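FAD-binding PCMH-type domain-containing protein (Gibberella zeae, PDB 6YJO) carries a covalently linked FAD and probably works as a flavin-dependent oxidoreductase, consistent with oligosaccharide-oxidising enzymes of the oxygen-dependent FAD-linked family. Local coordinates at residues 251-254 with 255-259; 277-281 with 282-286; 366-369 with 370-373. All coordinates share one frame; numbering follows the deposited sequence.

Contact 1 (251-254 with 255-259); sequences NENE and AVEGL
Asn251 caps the helix that opens at Glu252, and its main chain already takes part in the first turn: Asn251 O accepts from Ala255 N at 2.9 Å. The capping bond is made by the side chain of this N-cap residue. With chi1 at 58° the amide folds back over the helix start, and Asn251 OD1 accepts from Glu254 N at 2.7 Å, 26° off the carbonyl plane, satisfying an amide of the first turn. Next, Glu252 O takes Val256 N at 3.1 Å and, weakly, Ala255 N; Val256 CG1 rests 3.2 Å from the same Glu252 O, a tight fit of methyl against carbonyl. Asn253 O accepts a weak bond from Glu257 N, while the side-chain atoms Asn253 OD1 and Glu257 OE2 stand 3.6 Å apart as two acceptors, their amide and carboxylate planes turned by 53°. That carboxylate finds its partner in Arg357, a salt bridge through Glu257 OE1. Glu254 O closes the series, bonded by Gly258 N at 3.0 Å. This first part of helix 252-268 lies against helix 357-371, with Glu252 on Arg365, Ala255 on Phe368, Val256 on Ala364 and Leu259 on Val360, while Trp250, in the loop after strand 242-248, touches Ala255 and Leu259.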
loop_
_atom_site.group_PDB
_atom_site.type_symbol
_atom_site.label_atom_id
_atom_site.label_comp_id
_atom_site.label_asym_id
_atom_site.label_seq_id
_atom_site.Cartn_x
_atom_site.Cartn_y
_atom_site.Cartn_z
ATOM N N ASN A 251 10.443 16.456 23.582
ATOM C CA ASN A 251 11.863 16.696 23.387
ATOM C C ASN A 251 12.560 15.355 23.175
ATOM O O ASN A 251 11.964 14.293 23.358
ATOM C CB ASN A 251 12.449 17.454 24.585
ATOM C CG ASN A 251 12.256 16.718 25.902
ATOM O OD1 ASN A 251 12.559 15.534 26.016
ATOM N ND2 ASN A 251 11.740 17.419 26.899
ATOM N N GLU A 252 13.833 15.413 22.771
ATOM C CA GLU A 252 14.567 14.195 22.430
ATOM C C GLU A 252 14.350 13.090 23.456
ATOM O O GLU A 252 14.021 11.955 23.098
ATOM C CB GLU A 252 16.061 14.497 22.302
ATOM C CG GLU A 252 16.891 13.249 22.039
ATOM C CD GLU A 252 18.308 13.556 21.591
ATOM O OE1 GLU A 252 18.562 14.697 21.156
ATOM O OE2 GLU A 252 19.164 12.652 21.675
ATOM N N ASN A 253 14.526 13.406 24.740
ATOM C CA ASN A 253 14.468 12.373 25.766
ATOM C C ASN A 253 13.041 11.983 26.129
ATOM O O ASN A 253 12.826 10.853 26.580
ATOM C CB ASN A 253 15.219 12.822 27.021
ATOM C CG ASN A 253 15.069 11.840 28.157
ATOM O OD1 ASN A 253 15.662 10.762 28.144
ATOM N ND2 ASN A 253 14.266 12.205 29.149
ATOM N N GLU A 254 12.067 12.882 25.954
ATOM C CA GLU A 254 10.670 12.482 26.065
ATOM C C GLU A 254 10.221 11.630 24.889
ATOM O O GLU A 254 9.177 10.978 24.984
ATOM C CB GLU A 254 9.757 13.706 26.169
ATOM C CG GLU A 254 9.670 14.302 27.560
ATOM C CD GLU A 254 8.727 15.485 27.621
ATOM O OE1 GLU A 254 8.423 16.061 26.556
ATOM O OE2 GLU A 254 8.288 15.836 28.738
ATOM N N ALA A 255 10.978 11.628 23.790
ATOM C CA ALA A 255 10.672 10.781 22.647
ATOM C C ALA A 255 11.297 9.395 22.756
ATOM O O ALA A 255 10.705 8.427 22.269
ATOM C CB ALA A 255 11.139 11.451 21.352
ATOM N N VAL A 256 12.473 9.258 23.380
ATOM C CA VAL A 256 13.009 7.917 23.611
ATOM C C VAL A 256 12.098 7.157 24.564
ATOM O O VAL A 256 11.894 5.949 24.415
ATOM C CB VAL A 256 14.467 7.959 24.130
ATOM C CG1 VAL A 256 15.276 9.063 23.460
ATOM C CG2 VAL A 256 14.539 8.065 25.660
ATOM N N GLU A 257 11.514 7.859 25.542
ATOM C CA GLU A 257 10.584 7.225 26.470
ATOM C C GLU A 257 9.239 6.973 25.802
ATOM O O GLU A 257 8.717 5.853 25.834
ATOM C CB GLU A 257 10.410 8.097 27.714
ATOM C CG GLU A 257 10.998 7.505 28.985
ATOM C CD GLU A 257 12.469 7.159 28.846
ATOM O OE1 GLU A 257 12.805 5.959 28.927
ATOM O OE2 GLU A 257 13.285 8.084 28.649
ATOM N N GLY A 258 8.666 8.006 25.182
ATOM C CA GLY A 258 7.337 7.869 24.608
ATOM C C GLY A 258 7.255 6.770 23.566
ATOM O O GLY A 258 6.268 6.032 23.507
ATOM N N LEU A 259 8.285 6.650 22.725
ATOM C CA LEU A 259 8.276 5.614 21.697
ATOM C C LEU A 259 8.473 4.234 22.311
ATOM O O LEU A 259 7.872 3.254 21.853
ATOM C CB LEU A 259 9.351 5.906 20.651
ATOM C CG LEU A 259 9.020 7.099 19.749
ATOM C CD1 LEU A 259 10.253 7.615 19.028
ATOM C CD2 LEU A 259 7.929 6.726 18.747
#

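Contact 2 (277-281 with 282-286); sequences IYMGP and SGQTI
Tyr278 and Thr285 form a hydrogen-bonded pair close to the turn of this antiparallel hairpin. Tyr278 N gives to Thr285 O at 2.9 Å, and Thr285 N returns a bond of equal length to Tyr278 O. Nearer the bend, Gly280 N meets Gly283 O at 3.0 Å. The short strand axes run at 171° to each other, and between the bonded pairs the Gln284 CA hydrogen points at Tyr278 O. At the bend, the backbone angles of Pro281 and Ser282 are near those of a type I turn, and the phi of 166° at Gly283 is one that by itself calls for glycine. The hairpin lies inside a seven-stranded antiparallel sheet, between strands 380-386 and 242-248, consistent with the substrate domain of this flavoenzyme family; the Tyr278 side chain is about 12 Å from the bound FAD. Apolar contacts lie on the face carrying Ile277, Met279, Gln284 and Ile286, where helices 252-268 and 357-371 pack. There Ile277 CG1 meets Ile286 CG1 at 3.7 Å, and Met279 crosses Gln284, whose CG is 4.1 Å from Met279 CE. Gln284 bends at chi2 (73°) and splits its amide between two partners: OE1 accepts from Trp250 N, and Gln284 NE2 gives to a water at 2.8 Å that donates onward to Gly280 O. A second water accepts from Ser282 N at 3.0 Å and lies within weak reach of Tyr278 OH.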
loop_
_atom_site.group_PDB
_atom_site.type_symbol
_atom_site.label_atom_id
_atom_site.label_comp_id
_atom_site.label_asym_id
_atom_site.label_seq_id
_atom_site.Cartn_x
_atom_site.Cartn_y
_atom_site.Cartn_z
ATOM N N ILE A 277 1.479 7.043 15.067
ATOM C CA ILE A 277 1.985 8.321 15.562
ATOM C C ILE A 277 2.623 9.082 14.411
ATOM O O ILE A 277 3.631 8.640 13.853
ATOM C CB ILE A 277 2.991 8.157 16.718
ATOM C CG1 ILE A 277 3.486 9.543 17.158
ATOM C CG2 ILE A 277 4.165 7.272 16.313
ATOM C CD1 ILE A 277 4.350 9.534 18.390
ATOM N N TYR A 278 2.039 10.228 14.072
ATOM C CA TYR A 278 2.678 11.185 13.181
ATOM C C TYR A 278 3.776 11.923 13.936
ATOM O O TYR A 278 3.530 12.482 15.011
ATOM C CB TYR A 278 1.631 12.173 12.653
ATOM C CG TYR A 278 2.193 13.449 12.057
ATOM C CD1 TYR A 278 2.616 14.495 12.871
ATOM C CD2 TYR A 278 2.271 13.621 10.682
ATOM C CE1 TYR A 278 3.125 15.659 12.333
ATOM C CE2 TYR A 278 2.773 14.785 10.137
ATOM C CZ TYR A 278 3.200 15.801 10.967
ATOM O OH TYR A 278 3.704 16.964 10.427
ATOM N N MET A 279 4.987 11.918 13.386
ATOM C CA MET A 279 6.077 12.742 13.894
ATOM C C MET A 279 6.514 13.691 12.791
ATOM O O MET A 279 6.892 13.249 11.701
ATOM C CB MET A 279 7.257 11.894 14.360
ATOM C CG MET A 279 6.884 10.747 15.272
ATOM S SD MET A 279 8.327 9.898 15.950
ATOM C CE MET A 279 9.123 11.215 16.865
ATOM N N GLY A 280 6.460 14.988 13.077
ATOM C CA GLY A 280 6.881 15.998 12.138
ATOM C C GLY A 280 7.947 16.899 12.724
ATOM O O GLY A 280 8.405 16.708 13.856
ATOM N N PRO A 281 8.364 17.909 11.959
ATOM C CA PRO A 281 9.475 18.761 12.410
ATOM C C PRO A 281 9.153 19.623 13.619
ATOM O O PRO A 281 10.089 20.095 14.276
ATOM C CB PRO A 281 9.774 19.626 11.178
ATOM C CG PRO A 281 8.489 19.629 10.397
ATOM C CD PRO A 281 7.900 18.268 10.607
ATOM N N SER A 282 7.878 19.846 13.941
ATOM C CA SER A 282 7.503 20.755 15.017
ATOM C C SER A 282 6.640 20.116 16.097
ATOM O O SER A 282 6.225 20.816 17.028
ATOM C CB SER A 282 6.774 21.976 14.439
ATOM O OG SER A 282 6.195 21.674 13.181
ATOM N N GLY A 283 6.364 18.821 16.016
ATOM C CA GLY A 283 5.568 18.173 17.038
ATOM C C GLY A 283 5.096 16.813 16.575
ATOM O O GLY A 283 5.367 16.379 15.451
ATOM N N GLN A 284 4.373 16.148 17.475
ATOM C CA GLN A 284 3.872 14.802 17.249
ATOM C C GLN A 284 2.362 14.759 17.458
ATOM O O GLN A 284 1.774 15.639 18.095
ATOM C CB GLN A 284 4.542 13.786 18.187
ATOM C CG GLN A 284 6.055 13.679 18.041
ATOM C CD GLN A 284 6.785 14.885 18.610
ATOM O OE1 GLN A 284 6.257 15.597 19.469
ATOM N NE2 GLN A 284 8.000 15.124 18.129
ATOM N N THR A 285 1.739 13.717 16.907
ATOM C CA THR A 285 0.306 13.489 17.085
ATOM C C THR A 285 0.052 11.990 17.043
ATOM O O THR A 285 0.205 11.367 15.989
ATOM C CB THR A 285 -0.516 14.199 16.012
ATOM O OG1 THR A 285 -0.304 15.615 16.089
ATOM C CG2 THR A 285 -2.003 13.899 16.196
ATOM N N ILE A 286 -0.343 11.418 18.177
ATOM C CA ILE A 286 -0.822 10.040 18.213
ATOM C C ILE A 286 -2.296 10.046 17.833
ATOM O O ILE A 286 -3.111 10.710 18.482
ATOM C CB ILE A 286 -0.601 9.406 19.594
ATOM C CG1 ILE A 286 0.896 9.201 19.842
ATOM C CG2 ILE A 286 -1.331 8.065 19.695
ATOM C CD1 ILE A 286 1.233 8.737 21.239
HETATM O O HOH W 1 5.417 18.824 12.640
HETATM O O HOH W 2 9.136 14.919 15.619
#

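Contact 3 (366-369 with 370-373); sequences TLFD and NMND
Met371 lays its thioether over one face of the ring of Phe368, three residues earlier and a little under one helical turn away. Met371 SD stands 4.1 Å from the centroid of the Phe368 ring and only 12° off the ring normal, which makes this a Met-aromatic contact; the methyl CE lies between sulfur and ring, though modelled too close for its exact height to be trusted. The chain leaves the backbone extended at chi2, then bends at chi3 (-79°), which brings CE back toward Leu367 and Phe368. Leu367 flanks the same methyl, with Leu367 CG 3.5 Å from Met371 CE. Asn372 ND2 sits instead at the edge of the ring, near its plane. Beneath the side chains, Met371 N gives to Leu367 O at 2.7 Å and Asn372 N to Phe368 O at 2.9 Å, the final turn of helix 357-371. Asn370 reaches away to Trp380, whose NE1 donates to Asn370 OD1, while Asn370 ND2 is bonded weakly by Arg377 O. Between Met371 and Phe368 the chemistry is that of a polarisable thioether on an aromatic face, a contact held by dispersion.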
loop_
_atom_site.group_PDB
_atom_site.type_symbol
_atom_site.label_atom_id
_atom_site.label_comp_id
_atom_site.label_asym_id
_atom_site.label_seq_id
_atom_site.Cartn_x
_atom_site.Cartn_y
_atom_site.Cartn_z
ATOM N N THR A 366 19.057 11.578 15.892
ATOM C CA THR A 366 19.183 11.975 14.497
ATOM C C THR A 366 18.012 12.848 14.054
ATOM O O THR A 366 18.192 13.751 13.233
ATOM C CB THR A 366 19.286 10.715 13.634
ATOM O OG1 THR A 366 19.990 9.700 14.365
ATOM C CG2 THR A 366 20.031 10.995 12.340
ATOM N N LEU A 367 16.820 12.611 14.605
ATOM C CA LEU A 367 15.635 13.373 14.224
ATOM C C LEU A 367 15.627 14.748 14.880
ATOM O O LEU A 367 15.444 15.764 14.203
ATOM C CB LEU A 367 14.377 12.598 14.609
ATOM C CG LEU A 367 13.072 13.059 13.965
ATOM C CD1 LEU A 367 13.042 12.670 12.492
ATOM C CD2 LEU A 367 11.878 12.483 14.716
ATOM N N PHE A 368 15.824 14.799 16.200
ATOM C CA PHE A 368 15.849 16.088 16.883
ATOM C C PHE A 368 17.093 16.880 16.514
ATOM O O PHE A 368 17.085 18.115 16.587
ATOM C CB PHE A 368 15.747 15.885 18.396
ATOM C CG PHE A 368 14.332 15.745 18.880
ATOM C CD1 PHE A 368 13.614 16.858 19.286
ATOM C CD2 PHE A 368 13.712 14.507 18.903
ATOM C CE1 PHE A 368 12.308 16.738 19.719
ATOM C CE2 PHE A 368 12.404 14.381 19.335
ATOM C CZ PHE A 368 11.703 15.499 19.743
ATOM N N ASP A 369 18.162 16.194 16.108
ATOM C CA ASP A 369 19.277 16.878 15.463
ATOM C C ASP A 369 18.785 17.690 14.273
ATOM O O ASP A 369 19.108 18.875 14.130
ATOM C CB ASP A 369 20.323 15.853 15.022
ATOM C CG ASP A 369 21.727 16.408 15.048
ATOM O OD1 ASP A 369 22.348 16.401 16.134
ATOM O OD2 ASP A 369 22.215 16.844 13.982
ATOM N N ASN A 370 17.983 17.060 13.416
ATOM C CA ASN A 370 17.397 17.751 12.273
ATOM C C ASN A 370 16.364 18.782 12.716
ATOM O O ASN A 370 16.345 19.912 12.212
ATOM C CB ASN A 370 16.766 16.728 11.327
ATOM C CG ASN A 370 16.199 17.359 10.075
ATOM O OD1 ASN A 370 15.094 17.901 10.084
ATOM N ND2 ASN A 370 16.949 17.284 8.983
ATOM N N MET A 371 15.493 18.410 13.660
ATOM C CA MET A 371 14.406 19.305 14.059
ATOM C C MET A 371 14.931 20.623 14.620
ATOM O O MET A 371 14.350 21.686 14.371
ATOM C CB MET A 371 13.501 18.616 15.086
ATOM C CG MET A 371 12.418 17.729 14.488
ATOM S SD MET A 371 11.377 16.969 15.750
ATOM C CE MET A 371 12.426 15.631 16.287
ATOM N N ASN A 372 16.017 20.580 15.384
ATOM C CA ASN A 372 16.535 21.775 16.036
ATOM C C ASN A 372 17.495 22.571 15.162
ATOM O O ASN A 372 17.975 23.622 15.597
ATOM C CB ASN A 372 17.224 21.400 17.350
ATOM C CG ASN A 372 16.266 20.788 18.351
ATOM O OD1 ASN A 372 15.095 21.168 18.418
ATOM N ND2 ASN A 372 16.752 19.828 19.128
ATOM N N ASP A 373 17.778 22.104 13.947
ATOM C CA ASP A 373 18.680 22.792 13.028
ATOM C C ASP A 373 17.852 23.687 12.114
ATOM O O ASP A 373 17.082 23.195 11.284
ATOM C CB ASP A 373 19.496 21.786 12.221
ATOM C CG ASP A 373 20.591 22.443 11.400
ATOM O OD1 ASP A 373 20.407 23.599 10.966
ATOM O OD2 ASP A 373 21.640 21.798 11.192
#

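Along the chain the three contacts follow in series, contact 1 at the start of helix 252-268, contact 2 at the hairpin of strands 273-280 and 283-290, and contact 3 at the end of helix 357-371. Their centres form a compact triangle: 12 Å from contact 1 to contact 2, 13 Å for each other pair. Phe368 joins all three, its CD2 lying 3.6 Å from Glu252 CA and its CZ 4.1 Å from Gln284 NE2. Met279 SD also reaches Leu259 CD2, at 4.2 Å. Two helix ends thus pack together on one face of the seven-stranded sheet. Contacts 1 and 3 lie away from the flavin site, whereas the Tyr278 side chain comes to about 12 Å from the FAD.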